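PDB 7CUP: 2,5-dihydroxypyridine 5,6-dioxygenase from Pseudomonas putida KT2440, which catalyses the iron-dependent, dioxygenolytic opening of the 2,5-dihydroxypyridine ring between carbons 5 and 6 to give N-formylmaleamate during aerobic nicotinate degradation. Local coordinates for residues A[253-258]-A[314-319]; A[216-221]-A[249-254]; A[167-172]-A[264-269]. One frame throughout, in Å; residues are numbered along the deposited sequence.

Two of the three contacts carry an iron ligand each, and interaction 2 packs against interaction 1. Interaction 1 holds His-318 and interaction 3 holds His-265; both histidines bind the same iron ion, which also has Ser-302, Asp-320 and two waters, although the centres of these contacts are about 20 Å apart. Interaction 2 is about 10 Å from interaction 1, centre to centre, and touches it: Leu-319 CD2 lies 3.9 Å from Tyr-251 CE2, and Pro-218 packs on Leu-319 as well. The side chain of Pro-218 comes to about 9 Å from the iron. Interactions 2 and 3 do not touch, their nearest atoms being about 9 Å apart.

Interaction 1 of 3, residues A[253-258]-A[314-319]; sequences KYFNDP and KTPCHL. With FE (Fe (III) ion), chain G.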
loop_
_atom_site.group_PDB
_atom_site.type_symbol
_atom_site.label_atom_id
_atom_site.label_comp_id
_atom_site.label_asym_id
_atom_site.label_seq_id
_atom_site.Cartn_x
_atom_site.Cartn_y
_atom_site.Cartn_z
ATOM N N LYS A 253 14.168 7.302 -38.646
ATOM C CA LYS A 253 14.226 8.697 -39.159
ATOM C C LYS A 253 13.627 9.648 -38.109
ATOM O O LYS A 253 13.955 10.836 -38.140
ATOM C CB LYS A 253 13.593 8.838 -40.551
ATOM C CG LYS A 253 12.085 8.665 -40.650
ATOM C CD LYS A 253 11.232 9.823 -40.091
ATOM C CE LYS A 253 9.798 9.420 -39.768
ATOM N NZ LYS A 253 9.400 9.730 -38.371
ATOM N N TYR A 254 12.819 9.134 -37.178
ATOM C CA TYR A 254 12.177 9.916 -36.097
ATOM C C TYR A 254 13.218 10.770 -35.383
ATOM O O TYR A 254 12.939 11.918 -34.983
ATOM C CB TYR A 254 11.508 8.978 -35.094
ATOM C CG TYR A 254 11.049 9.612 -33.806
ATOM C CD1 TYR A 254 10.029 10.526 -33.786
ATOM C CD2 TYR A 254 11.653 9.285 -32.602
ATOM C CE1 TYR A 254 9.587 11.091 -32.598
ATOM C CE2 TYR A 254 11.215 9.816 -31.405
ATOM C CZ TYR A 254 10.183 10.732 -31.402
ATOM O OH TYR A 254 9.747 11.256 -30.223
ATOM N N PHE A 255 14.405 10.227 -35.222
ATOM C CA PHE A 255 15.463 10.840 -34.383
ATOM C C PHE A 255 16.184 11.926 -35.179
ATOM O O PHE A 255 16.947 12.644 -34.580
ATOM C CB PHE A 255 16.437 9.761 -33.911
ATOM C CG PHE A 255 15.786 8.778 -32.974
ATOM C CD1 PHE A 255 15.757 9.020 -31.608
ATOM C CD2 PHE A 255 15.166 7.637 -33.462
ATOM C CE1 PHE A 255 15.155 8.110 -30.749
ATOM C CE2 PHE A 255 14.555 6.735 -32.596
ATOM C CZ PHE A 255 14.535 6.982 -31.243
ATOM N N ASN A 256 15.937 12.018 -36.481
ATOM C CA ASN A 256 16.523 13.049 -37.371
ATOM C C ASN A 256 18.013 13.199 -37.053
ATOM O O ASN A 256 18.428 14.288 -36.627
ATOM C CB ASN A 256 15.796 14.395 -37.287
ATOM C CG ASN A 256 16.298 15.338 -38.365
ATOM O OD1 ASN A 256 16.503 16.525 -38.123
ATOM N ND2 ASN A 256 16.534 14.809 -39.555
ATOM N N ASP A 257 18.773 12.126 -37.251
ATOM C CA ASP A 257 20.210 12.052 -36.906
ATOM C C ASP A 257 20.830 10.924 -37.708
ATOM O O ASP A 257 20.426 9.774 -37.568
ATOM C CB ASP A 257 20.430 11.811 -35.417
ATOM C CG ASP A 257 21.885 11.897 -34.972
ATOM O OD1 ASP A 257 22.778 12.038 -35.849
ATOM O OD2 ASP A 257 22.119 11.789 -33.738
ATOM N N PRO A 258 21.819 11.217 -38.579
ATOM C CA PRO A 258 22.497 10.158 -39.332
ATOM C C PRO A 258 23.303 9.169 -38.477
ATOM O O PRO A 258 23.608 8.104 -38.953
ATOM C CB PRO A 258 23.386 10.918 -40.335
ATOM C CG PRO A 258 23.475 12.336 -39.821
ATOM C CD PRO A 258 22.246 12.571 -38.966
ATOM N N LYS A 314 27.080 9.546 -30.158
ATOM C CA LYS A 314 26.340 9.595 -28.864
ATOM C C LYS A 314 24.817 9.640 -29.092
ATOM O O LYS A 314 24.094 10.004 -28.152
ATOM C CB LYS A 314 26.818 10.784 -28.028
ATOM C CG LYS A 314 26.440 12.162 -28.560
ATOM C CD LYS A 314 26.251 13.226 -27.473
ATOM C CE LYS A 314 27.259 13.161 -26.338
ATOM N NZ LYS A 314 28.658 13.055 -26.831
ATOM N N THR A 315 24.342 9.284 -30.284
ATOM C CA THR A 315 22.907 9.352 -30.681
ATOM C C THR A 315 22.089 8.482 -29.726
ATOM O O THR A 315 22.565 7.448 -29.275
ATOM C CB THR A 315 22.714 8.925 -32.142
ATOM O OG1 THR A 315 21.366 9.189 -32.521
ATOM C CG2 THR A 315 23.017 7.464 -32.371
ATOM N N PRO A 316 20.881 8.910 -29.309
ATOM C CA PRO A 316 20.076 8.128 -28.371
ATOM C C PRO A 316 19.434 6.879 -28.989
ATOM O O PRO A 316 19.118 5.969 -28.256
ATOM C CB PRO A 316 18.967 9.102 -27.971
ATOM C CG PRO A 316 18.825 10.009 -29.163
ATOM C CD PRO A 316 20.234 10.175 -29.680
ATOM N N CYS A 317 19.227 6.868 -30.306
ATOM C CA CYS A 317 18.529 5.746 -30.990
ATOM C C CYS A 317 19.388 4.473 -30.948
ATOM O O CYS A 317 20.464 4.452 -31.545
ATOM C CB CYS A 317 18.189 6.124 -32.417
ATOM S SG CYS A 317 17.255 4.845 -33.285
ATOM N N HIS A 318 18.893 3.422 -30.293
ATOM C CA HIS A 318 19.637 2.165 -30.060
ATOM C C HIS A 318 18.772 0.947 -30.411
ATOM O O HIS A 318 17.677 0.780 -29.813
ATOM C CB HIS A 318 20.097 2.144 -28.608
ATOM C CG HIS A 318 20.671 0.830 -28.229
ATOM N ND1 HIS A 318 20.046 -0.017 -27.348
ATOM C CD2 HIS A 318 21.767 0.194 -28.674
ATOM C CE1 HIS A 318 20.742 -1.120 -27.234
ATOM N NE2 HIS A 318 21.803 -1.009 -28.029
ATOM N N LEU A 319 19.258 0.092 -31.314
ATOM C CA LEU A 319 18.615 -1.212 -31.648
ATOM C C LEU A 319 19.585 -2.355 -31.366
ATOM O O LEU A 319 20.796 -2.181 -31.595
ATOM C CB LEU A 319 18.193 -1.230 -33.118
ATOM C CG LEU A 319 17.288 -0.083 -33.551
ATOM C CD1 LEU A 319 17.000 -0.197 -35.042
ATOM C CD2 LEU A 319 15.985 -0.049 -32.754
HETATM FE FE FE G . 23.366 -2.506 -28.400
HETATM O O HOH W 1 24.599 -0.527 -28.108
HETATM O O HOH W 2 23.015 -3.111 -26.193
#
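Cys-317 sets its CB over one face of the Phe-255 ring. This CB stands 3.5 Å from the ring centroid, 11° off the normal, a CH-pi contact. Cys-317 SG, swung anti to the backbone N (chi1 -177°), leans outward over the CD2-CE2 side to within 3.4 Å of Phe-255 CE2, an oblique sulfur-aromatic contact. The opposite ring face is covered by CD2 of Tyr-254, so a flat phenyl fits this slot. Pro-316 CG slides past at 4.0 Å from Phe-255 CD1. Replacing Phe-255 by an alanine removes the ring and is likely to leave a gap beside Cys-317, depriving its sulfur and CB of their aromatic partner. Thr-315 OG1 donates to Asp-257 OD2 at 3.0 Å, approaching from above the carboxylate plane, 55° out of it. The other oxygen, Asp-257 OD1, accepts the backbone N-H of Glu-259; two donors, one on each oxygen, probably limit the carboxylate's rotation. The contact combines a methylene on an aromatic face, a polarisable sulfur obliquely beside it, and a hydrogen bond to a probably charged carboxylate, joining the loop after helix 243-253 to the residues just before His-318, whose NE2 binds the iron at 2.2 Å.

Interaction 2 of 3, residues A[216-221]-A[249-254]; sequences ILPFKN and RDYMKY
Tyr-251 offers one face of its ring to the edge of Phe-219, a T-shaped pair with centroids 5.0 Å apart and planes at 84°. Starting at the helix, Tyr-251 CB is 3.9 Å from Phe-219 CZ. Its chi1 of 180° sets CG anti to the backbone N and carries the ring off the helix, one face against the Phe-219 edge. CG and CD2 meet both CE1 and CZ of Phe-219, Tyr-251 CD2 lying 3.7 Å from Phe-219 CZ. Across the ring Tyr-251 CD1, CE2 and CZ each face Phe-219 CE1, which stands 3.6 Å above the plane, over its centre. At the tip, Tyr-251 OH passes Pro-218 CG at 4.3 Å, a loose contact. Phe-219 suits the other half because its C-H edge, slightly positive, can point into the pi cloud, while Ile-216 CG2 covers one of its own faces. The loop, with a cis peptide before Pro-218, is closed by a bond from Lys-220 N to Ile-216 O. The pair joins the loop between strands 215-216 and 221-222 to helix 243-253; Leu-319 of strand 319-323 touches both Tyr-251 and Pro-218, and Leu-281 of the second subunit packs on both Phe-219 and Tyr-251.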
loop_
_atom_site.group_PDB
_atom_site.type_symbol
_atom_site.label_atom_id
_atom_site.label_comp_id
_atom_site.label_asym_id
_atom_site.label_seq_id
_atom_site.Cartn_x
_atom_site.Cartn_y
_atom_site.Cartn_z
ATOM N N ILE A 216 13.850 -7.629 -33.674
ATOM C CA ILE A 216 14.348 -6.265 -33.369
ATOM C C ILE A 216 13.956 -5.883 -31.942
ATOM O O ILE A 216 12.772 -5.975 -31.625
ATOM C CB ILE A 216 13.866 -5.234 -34.391
ATOM C CG1 ILE A 216 14.196 -5.680 -35.815
ATOM C CG2 ILE A 216 14.490 -3.902 -34.039
ATOM C CD1 ILE A 216 13.567 -4.838 -36.853
ATOM N N LEU A 217 14.947 -5.478 -31.134
ATOM C CA LEU A 217 14.743 -4.865 -29.802
ATOM C C LEU A 217 15.039 -3.372 -29.931
ATOM O O LEU A 217 16.032 -3.023 -30.548
ATOM C CB LEU A 217 15.691 -5.575 -28.832
ATOM C CG LEU A 217 15.571 -7.095 -28.781
ATOM C CD1 LEU A 217 16.593 -7.672 -27.837
ATOM C CD2 LEU A 217 14.175 -7.528 -28.353
ATOM N N PRO A 218 14.241 -2.441 -29.362
ATOM C CA PRO A 218 13.129 -2.760 -28.447
ATOM C C PRO A 218 11.718 -3.020 -29.012
ATOM O O PRO A 218 10.807 -3.027 -28.220
ATOM C CB PRO A 218 13.041 -1.477 -27.600
ATOM C CG PRO A 218 13.376 -0.389 -28.586
ATOM C CD PRO A 218 14.434 -0.983 -29.504
ATOM N N PHE A 219 11.544 -3.290 -30.308
ATOM C CA PHE A 219 10.199 -3.541 -30.884
ATOM C C PHE A 219 9.646 -4.854 -30.313
ATOM O O PHE A 219 8.431 -4.980 -30.188
ATOM C CB PHE A 219 10.184 -3.603 -32.415
ATOM C CG PHE A 219 10.807 -2.444 -33.162
ATOM C CD1 PHE A 219 11.069 -1.235 -32.543
ATOM C CD2 PHE A 219 11.150 -2.580 -34.502
ATOM C CE1 PHE A 219 11.655 -0.191 -33.246
ATOM C CE2 PHE A 219 11.723 -1.528 -35.209
ATOM C CZ PHE A 219 12.006 -0.346 -34.566
ATOM N N LYS A 220 10.507 -5.823 -30.038
ATOM C CA LYS A 220 10.113 -7.157 -29.513
ATOM C C LYS A 220 9.094 -7.827 -30.447
ATOM O O LYS A 220 8.092 -8.341 -29.947
ATOM C CB LYS A 220 9.585 -7.012 -28.085
ATOM C CG LYS A 220 10.619 -6.476 -27.115
ATOM C CD LYS A 220 10.058 -5.857 -25.876
ATOM C CE LYS A 220 11.151 -5.546 -24.898
ATOM N NZ LYS A 220 10.799 -4.377 -24.071
ATOM N N ASN A 221 9.373 -7.839 -31.751
ATOM C CA ASN A 221 8.559 -8.531 -32.782
ATOM C C ASN A 221 9.441 -9.579 -33.414
ATOM O O ASN A 221 10.629 -9.321 -33.548
ATOM C CB ASN A 221 8.070 -7.597 -33.893
ATOM C CG ASN A 221 7.038 -6.607 -33.398
ATOM O OD1 ASN A 221 6.972 -5.454 -33.856
ATOM N ND2 ASN A 221 6.222 -7.068 -32.462
ATOM N N ARG A 249 12.306 1.936 -40.904
ATOM C CA ARG A 249 12.819 3.189 -41.523
ATOM C C ARG A 249 12.168 4.396 -40.837
ATOM O O ARG A 249 12.859 5.371 -40.563
ATOM C CB ARG A 249 12.554 3.268 -43.030
ATOM C CG ARG A 249 13.494 2.474 -43.920
ATOM C CD ARG A 249 13.224 2.819 -45.396
ATOM N NE ARG A 249 11.841 2.565 -45.831
ATOM C CZ ARG A 249 11.386 1.412 -46.312
ATOM N NH1 ARG A 249 12.173 0.356 -46.433
ATOM N NH2 ARG A 249 10.125 1.316 -46.683
ATOM N N ASP A 250 10.869 4.340 -40.584
ATOM C CA ASP A 250 10.128 5.459 -39.963
ATOM C C ASP A 250 10.622 5.669 -38.526
ATOM O O ASP A 250 10.685 6.833 -38.062
ATOM C CB ASP A 250 8.631 5.180 -40.033
ATOM C CG ASP A 250 7.736 6.373 -39.782
ATOM O OD1 ASP A 250 7.294 6.995 -40.755
ATOM O OD2 ASP A 250 7.475 6.655 -38.617
ATOM N N TYR A 251 10.920 4.590 -37.809
ATOM C CA TYR A 251 11.371 4.691 -36.403
ATOM C C TYR A 251 12.713 5.409 -36.377
ATOM O O TYR A 251 12.882 6.383 -35.645
ATOM C CB TYR A 251 11.496 3.312 -35.765
ATOM C CG TYR A 251 11.949 3.361 -34.329
ATOM C CD1 TYR A 251 11.070 3.738 -33.322
ATOM C CD2 TYR A 251 13.252 3.053 -33.975
ATOM C CE1 TYR A 251 11.476 3.763 -31.995
ATOM C CE2 TYR A 251 13.674 3.066 -32.654
ATOM C CZ TYR A 251 12.779 3.423 -31.663
ATOM O OH TYR A 251 13.180 3.487 -30.363
ATOM N N MET A 252 13.659 4.897 -37.158
ATOM C CA MET A 252 15.036 5.435 -37.232
ATOM C C MET A 252 15.027 6.896 -37.709
ATOM O O MET A 252 15.810 7.680 -37.142
ATOM C CB MET A 252 15.896 4.549 -38.125
ATOM C CG MET A 252 16.034 3.168 -37.551
ATOM S SD MET A 252 17.247 2.108 -38.302
ATOM C CE MET A 252 18.742 2.758 -37.556
ATOM N N LYS A 253 14.168 7.302 -38.646
ATOM C CA LYS A 253 14.226 8.697 -39.159
ATOM C C LYS A 253 13.627 9.648 -38.109
ATOM O O LYS A 253 13.955 10.836 -38.140
ATOM C CB LYS A 253 13.593 8.838 -40.551
ATOM C CG LYS A 253 12.085 8.665 -40.650
ATOM C CD LYS A 253 11.232 9.823 -40.091
ATOM C CE LYS A 253 9.798 9.420 -39.768
ATOM N NZ LYS A 253 9.400 9.730 -38.371
ATOM N N TYR A 254 12.819 9.134 -37.178
ATOM C CA TYR A 254 12.177 9.916 -36.097
ATOM C C TYR A 254 13.218 10.770 -35.383
ATOM O O TYR A 254 12.939 11.918 -34.983
ATOM C CB TYR A 254 11.508 8.978 -35.094
ATOM C CG TYR A 254 11.049 9.612 -33.806
ATOM C CD1 TYR A 254 10.029 10.526 -33.786
ATOM C CD2 TYR A 254 11.653 9.285 -32.602
ATOM C CE1 TYR A 254 9.587 11.091 -32.598
ATOM C CE2 TYR A 254 11.215 9.816 -31.405
ATOM C CZ TYR A 254 10.183 10.732 -31.402
ATOM O OH TYR A 254 9.747 11.256 -30.223
#

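Interaction 3 of 3, residues A[167-172]-A[264-269]; sequences APLGQY and SHIGWG. With FE (Fe (III) ion), chain G.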
loop_
_atom_site.group_PDB
_atom_site.type_symbol
_atom_site.label_atom_id
_atom_site.label_comp_id
_atom_site.label_asym_id
_atom_site.label_seq_id
_atom_site.Cartn_x
_atom_site.Cartn_y
_atom_site.Cartn_z
ATOM N N ALA A 167 33.394 -7.372 -40.859
ATOM C CA ALA A 167 33.781 -6.375 -39.837
ATOM C C ALA A 167 35.265 -6.513 -39.512
ATOM O O ALA A 167 35.659 -7.365 -38.722
ATOM C CB ALA A 167 32.937 -6.569 -38.597
ATOM N N PRO A 168 36.136 -5.646 -40.065
ATOM C CA PRO A 168 37.512 -5.563 -39.576
ATOM C C PRO A 168 37.527 -5.214 -38.071
ATOM O O PRO A 168 36.829 -4.303 -37.633
ATOM C CB PRO A 168 38.143 -4.470 -40.458
ATOM C CG PRO A 168 37.226 -4.379 -41.668
ATOM C CD PRO A 168 35.842 -4.666 -41.122
ATOM N N LEU A 169 38.322 -5.946 -37.299
ATOM C CA LEU A 169 38.496 -5.721 -35.839
ATOM C C LEU A 169 39.927 -5.262 -35.530
ATOM O O LEU A 169 40.777 -5.355 -36.440
ATOM C CB LEU A 169 38.172 -7.033 -35.126
ATOM C CG LEU A 169 36.761 -7.555 -35.372
ATOM C CD1 LEU A 169 36.579 -8.928 -34.756
ATOM C CD2 LEU A 169 35.722 -6.582 -34.857
ATOM N N GLY A 170 40.159 -4.813 -34.286
ATOM C CA GLY A 170 41.472 -4.447 -33.721
ATOM C C GLY A 170 41.418 -3.120 -32.992
ATOM O O GLY A 170 42.133 -2.935 -32.020
ATOM N N GLN A 171 40.584 -2.197 -33.432
ATOM C CA GLN A 171 40.496 -0.867 -32.804
ATOM C C GLN A 171 39.892 -0.988 -31.394
ATOM O O GLN A 171 40.189 -0.094 -30.547
ATOM C CB GLN A 171 39.716 0.066 -33.726
ATOM C CG GLN A 171 39.881 1.540 -33.386
ATOM C CD GLN A 171 39.364 2.431 -34.490
ATOM O OE1 GLN A 171 38.892 1.956 -35.528
ATOM N NE2 GLN A 171 39.460 3.734 -34.268
ATOM N N TYR A 172 39.081 -2.013 -31.106
ATOM C CA TYR A 172 38.173 -1.949 -29.928
ATOM C C TYR A 172 38.239 -3.218 -29.096
ATOM O O TYR A 172 38.457 -4.311 -29.612
ATOM C CB TYR A 172 36.742 -1.658 -30.371
ATOM C CG TYR A 172 36.527 -0.272 -30.913
ATOM C CD1 TYR A 172 36.619 0.836 -30.099
ATOM C CD2 TYR A 172 36.232 -0.067 -32.250
ATOM C CE1 TYR A 172 36.428 2.117 -30.593
ATOM C CE2 TYR A 172 36.058 1.200 -32.770
ATOM C CZ TYR A 172 36.130 2.294 -31.933
ATOM O OH TYR A 172 35.895 3.547 -32.418
ATOM N N SER A 264 27.141 -0.700 -34.207
ATOM C CA SER A 264 27.796 -0.686 -32.879
ATOM C C SER A 264 28.321 -2.091 -32.594
ATOM O O SER A 264 29.190 -2.557 -33.327
ATOM C CB SER A 264 26.850 -0.163 -31.822
ATOM O OG SER A 264 26.916 1.258 -31.791
ATOM N N HIS A 265 27.839 -2.766 -31.558
ATOM C CA HIS A 265 28.495 -4.004 -31.090
ATOM C C HIS A 265 28.035 -5.169 -31.961
ATOM O O HIS A 265 26.944 -5.090 -32.571
ATOM C CB HIS A 265 28.333 -4.179 -29.573
ATOM C CG HIS A 265 26.934 -4.316 -29.098
ATOM N ND1 HIS A 265 26.262 -5.521 -29.140
ATOM C CD2 HIS A 265 26.096 -3.417 -28.547
ATOM C CE1 HIS A 265 25.048 -5.361 -28.646
ATOM N NE2 HIS A 265 24.925 -4.076 -28.283
ATOM N N ILE A 266 28.883 -6.189 -32.057
ATOM C CA ILE A 266 28.689 -7.381 -32.919
ATOM C C ILE A 266 29.242 -8.527 -32.105
ATOM O O ILE A 266 30.276 -8.321 -31.470
ATOM C CB ILE A 266 29.398 -7.176 -34.279
ATOM C CG1 ILE A 266 30.852 -6.739 -34.112
ATOM C CG2 ILE A 266 28.649 -6.168 -35.123
ATOM C CD1 ILE A 266 31.641 -6.761 -35.408
ATOM N N GLY A 267 28.547 -9.644 -32.026
ATOM C CA GLY A 267 28.995 -10.724 -31.143
ATOM C C GLY A 267 28.096 -11.922 -31.274
ATOM O O GLY A 267 27.304 -11.961 -32.217
ATOM N N TRP A 268 28.202 -12.870 -30.358
ATOM C CA TRP A 268 27.368 -14.090 -30.420
ATOM C C TRP A 268 26.988 -14.548 -29.013
ATOM O O TRP A 268 27.638 -14.128 -28.049
ATOM C CB TRP A 268 28.049 -15.167 -31.278
ATOM C CG TRP A 268 29.277 -15.813 -30.723
ATOM C CD1 TRP A 268 29.336 -17.008 -30.078
ATOM C CD2 TRP A 268 30.634 -15.336 -30.794
ATOM N NE1 TRP A 268 30.623 -17.290 -29.709
ATOM C CE2 TRP A 268 31.444 -16.297 -30.156
ATOM C CE3 TRP A 268 31.240 -14.206 -31.342
ATOM C CZ2 TRP A 268 32.829 -16.174 -30.058
ATOM C CZ3 TRP A 268 32.606 -14.060 -31.214
ATOM C CH2 TRP A 268 33.387 -15.036 -30.589
ATOM N N GLY A 269 25.929 -15.346 -28.943
ATOM C CA GLY A 269 25.270 -15.743 -27.700
ATOM C C GLY A 269 25.780 -17.066 -27.239
ATOM O O GLY A 269 26.011 -17.930 -28.113
HETATM FE FE FE G . 23.366 -2.506 -28.400
HETATM O O HOH W 1 24.599 -0.527 -28.108
HETATM O O HOH W 2 23.015 -3.111 -26.193
#
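Ile-266 meets Ala-167 and Leu-169 through the single methyl CD1, and all three residues are buried. The apolar contacts come first, for no hydrogen bond crosses between the two segments. Ile-266 CD1 stands 3.4 Å from Ala-167 CB, tighter than the usual van der Waals separation of two carbons. The same methyl lies 4.1 Å from Leu-169 CD2, and there the two side chains run past one another in opposite directions. The torsions of Ile-266 explain this reach: CG1 occupies the crowded position between backbone N and carbonyl carbon (chi1 51°), and CD1 then extends fully from it (chi2 170°). A bare methyl at Ala-167 suits so close an approach, while the branched leucine fills the more distant flank.

Backbone hydrogen bonds tie each segment to its own surroundings. Ala-167 pairs with Leu-155 and Ile-266 with Thr-197, whereas Ser-264 pairs with Ser-302.

Metal coordination belongs to the 264-269 side alone. His-265, next to Ile-266, turns its ring the other way, and its NE2 binds the iron at 2.2 Å; Ser-302, His-318, Asp-320 and two waters are the other ligands. Strand 263-269 thus has one residue packing on strand 164-168, outermost within this chain in a separate antiparallel sheet, and on the loop that follows it, and its neighbour facing the metal. The iron centre is a mononuclear non-heme site of two histidines, an aspartate and a serine, the histidines nearly opposite each other across the iron, unlike the common facial triad.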